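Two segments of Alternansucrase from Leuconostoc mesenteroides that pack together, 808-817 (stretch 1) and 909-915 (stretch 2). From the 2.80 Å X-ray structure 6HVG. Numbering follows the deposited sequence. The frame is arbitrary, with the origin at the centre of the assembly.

Stretch 1 808-817: PSAYAMLLTN
Stretch 2, residues 909-915: GIGVIVG

Helix against strand in alternansucrase: a helical segment (stretch 1, Pro 808 to Leu 814, continuing from earlier in the chain) packs on an extended strand beginning at Ile 910. The two axes approach to 9.2 Å and run in roughly opposite senses, 143° between their N-to-C directions, so the strand's start lies by the helix's C-terminal side. CA-to-CA register is Thr 816 with Ile 910 (7.8 Å), Ala 812 with Val 912 (7.2 Å) and Ser 809 with Val 914 (6.5 Å); the spacing narrows along the strand. No hydrogen bond crosses the interface, which rests on side-chain packing that buries 278 Å² in total.

Gly 909 precedes the strand at phi/psi 90/161, where a CB would jam against the preceding carbonyl oxygen; glycine suits this backbone. Ile 910 (-154/153; chi1 t, chi2 t) points its CA-to-CB bond toward the helix, and its CG2 meets Thr 816 CG2 at 3.9 Å. Thr 816 (-110/-7, chi1 p) serves both chemistries: its OG1 donates to Ala 812 O at 2.8 Å, satisfying the hydroxyl within its own stretch, while its methyl faces the strand. Gly 911 (-126/127) has no side chain; a CB here would point away from the helix, in keeping with the strand's alternation.

Val 912 (-124/128, chi1 t) again points toward the helix and straddles two residues: its CG2 lies 3.9 Å from Thr 816 CG2, its CG1 4.1 Å from Ala 812 CB. Ala 812, with its CA-to-CB bond also toward the strand, offers a single methyl to the branched valine. Ile 913 (-121/129; chi1 m, chi2 t) is out of reach of the helix.

Val 914 (-143/143, chi1 p) points toward the helix and has the largest area covered in the contact, 61 Å². Its CG2 touches Ser 809 CB at 3.7 Å, and its CG1 sits 3.8 Å from Met 813 SD. The CA-to-CB bond of Met 813 points sideways relative to the strand; chi1 m and chi2 t (-64°, 180°) extend the chain to place SD beside Val 914 CG1, and chi3 p (59°) sets the terminal CE. Ser 809 (chi1 m) points toward the strand. Gly 915 (-137/159) closes the stretch without a side chain.

Residues 808 to 814 have helical phi/psi, near -60/-40, with backbone hydrogen bonds from Ala 812 N to Pro 808 O (2.9 Å), Met 813 N to Ser 809 O (3.2 Å), Leu 814 N to Ala 810 O (2.9 Å) and Leu 815 N to Tyr 811 O (2.8 Å). Ala 810 points away from the strand.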

# COMPACT_ATOMS: atom_id res chain seq x y z
N PRO A 808 2.21 27.15 9.42
CA PRO A 808 2.91 28.13 10.26
C PRO A 808 2.63 27.97 11.76
O PRO A 808 3.54 28.06 12.57
CB PRO A 808 2.37 29.46 9.75
CG PRO A 808 2.09 29.20 8.32
CD PRO A 808 1.55 27.80 8.28
N SER A 809 1.37 27.74 12.11
CA SER A 809 0.98 27.60 13.51
C SER A 809 1.59 26.34 14.09
O SER A 809 2.02 26.32 15.24
CB SER A 809 -0.55 27.60 13.64
OG SER A 809 -1.14 28.56 12.77
N ALA A 810 1.59 25.28 13.30
CA ALA A 810 2.20 24.02 13.70
C ALA A 810 3.70 24.18 13.96
O ALA A 810 4.20 23.68 14.96
CB ALA A 810 1.97 22.96 12.63
N TYR A 811 4.41 24.88 13.08
CA TYR A 811 5.83 25.18 13.29
C TYR A 811 6.07 26.10 14.50
O TYR A 811 7.04 25.93 15.22
CB TYR A 811 6.49 25.73 12.02
CG TYR A 811 6.98 24.62 11.10
CD1 TYR A 811 8.24 24.08 11.26
CD2 TYR A 811 6.18 24.10 10.11
CE1 TYR A 811 8.69 23.05 10.44
CE2 TYR A 811 6.61 23.08 9.28
CZ TYR A 811 7.87 22.56 9.45
OH TYR A 811 8.31 21.54 8.64
N ALA A 812 5.16 27.03 14.76
CA ALA A 812 5.29 27.88 15.94
C ALA A 812 5.37 27.02 17.19
O ALA A 812 6.18 27.29 18.08
CB ALA A 812 4.12 28.86 16.04
N MET A 813 4.53 26.00 17.26
CA MET A 813 4.56 25.07 18.40
C MET A 813 5.77 24.15 18.35
O MET A 813 6.47 23.98 19.35
CB MET A 813 3.28 24.25 18.44
CG MET A 813 2.03 25.10 18.68
SD MET A 813 0.50 24.15 18.74
CE MET A 813 0.85 23.01 20.08
N LEU A 814 6.04 23.56 17.18
CA LEU A 814 7.17 22.66 17.03
C LEU A 814 8.46 23.30 17.50
O LEU A 814 9.26 22.66 18.18
CB LEU A 814 7.34 22.24 15.57
CG LEU A 814 8.40 21.17 15.34
CD1 LEU A 814 7.90 19.82 15.83
CD2 LEU A 814 8.77 21.09 13.87
N LEU A 815 8.63 24.56 17.13
CA LEU A 815 9.90 25.26 17.31
C LEU A 815 10.08 25.92 18.67
O LEU A 815 11.16 26.40 18.97
CB LEU A 815 10.09 26.31 16.21
CG LEU A 815 10.19 25.73 14.79
CD1 LEU A 815 10.17 26.83 13.76
CD2 LEU A 815 11.43 24.87 14.59
N THR A 816 9.03 25.95 19.49
CA THR A 816 9.10 26.46 20.88
C THR A 816 8.98 25.38 21.95
O THR A 816 9.15 25.66 23.13
CB THR A 816 8.00 27.52 21.14
OG1 THR A 816 6.70 26.98 20.85
CG2 THR A 816 8.23 28.73 20.27
N ASN A 817 8.67 24.14 21.57
CA ASN A 817 8.55 23.05 22.55
C ASN A 817 9.88 22.69 23.22
O ASN A 817 10.90 22.46 22.54
CB ASN A 817 7.97 21.78 21.89
CG ASN A 817 6.44 21.75 21.89
OD1 ASN A 817 5.78 22.54 22.55
ND2 ASN A 817 5.87 20.81 21.12
N GLY A 909 12.91 34.11 26.35
CA GLY A 909 11.56 33.64 26.52
C GLY A 909 10.68 34.05 25.35
O GLY A 909 11.01 34.96 24.60
N ILE A 910 9.55 33.37 25.19
CA ILE A 910 8.66 33.59 24.07
C ILE A 910 7.22 33.21 24.45
O ILE A 910 7.02 32.39 25.35
CB ILE A 910 9.14 32.77 22.85
CG1 ILE A 910 8.39 33.16 21.58
CG2 ILE A 910 8.96 31.28 23.08
CD1 ILE A 910 9.06 32.67 20.29
N GLY A 911 6.24 33.83 23.79
CA GLY A 911 4.83 33.55 24.03
C GLY A 911 4.14 33.18 22.74
O GLY A 911 4.24 33.91 21.75
N VAL A 912 3.46 32.04 22.73
CA VAL A 912 2.76 31.56 21.54
C VAL A 912 1.28 31.31 21.84
O VAL A 912 0.94 30.65 22.82
CB VAL A 912 3.39 30.30 20.99
CG1 VAL A 912 2.67 29.85 19.71
CG2 VAL A 912 4.85 30.55 20.71
N ILE A 913 0.42 31.90 21.00
CA ILE A 913 -1.02 31.72 21.05
C ILE A 913 -1.46 31.15 19.71
O ILE A 913 -1.14 31.72 18.66
CB ILE A 913 -1.74 33.06 21.29
CG1 ILE A 913 -1.17 33.76 22.53
CG2 ILE A 913 -3.24 32.82 21.45
CD1 ILE A 913 -1.61 35.20 22.66
N VAL A 914 -2.22 30.06 19.74
CA VAL A 914 -2.68 29.42 18.50
C VAL A 914 -4.10 28.87 18.62
O VAL A 914 -4.50 28.39 19.66
CB VAL A 914 -1.70 28.33 18.03
CG1 VAL A 914 -1.24 27.50 19.19
CG2 VAL A 914 -2.29 27.44 16.94
N GLY A 915 -4.85 28.99 17.53
CA GLY A 915 -6.22 28.48 17.44
C GLY A 915 -6.47 27.77 16.13
O GLY A 915 -5.76 28.00 15.16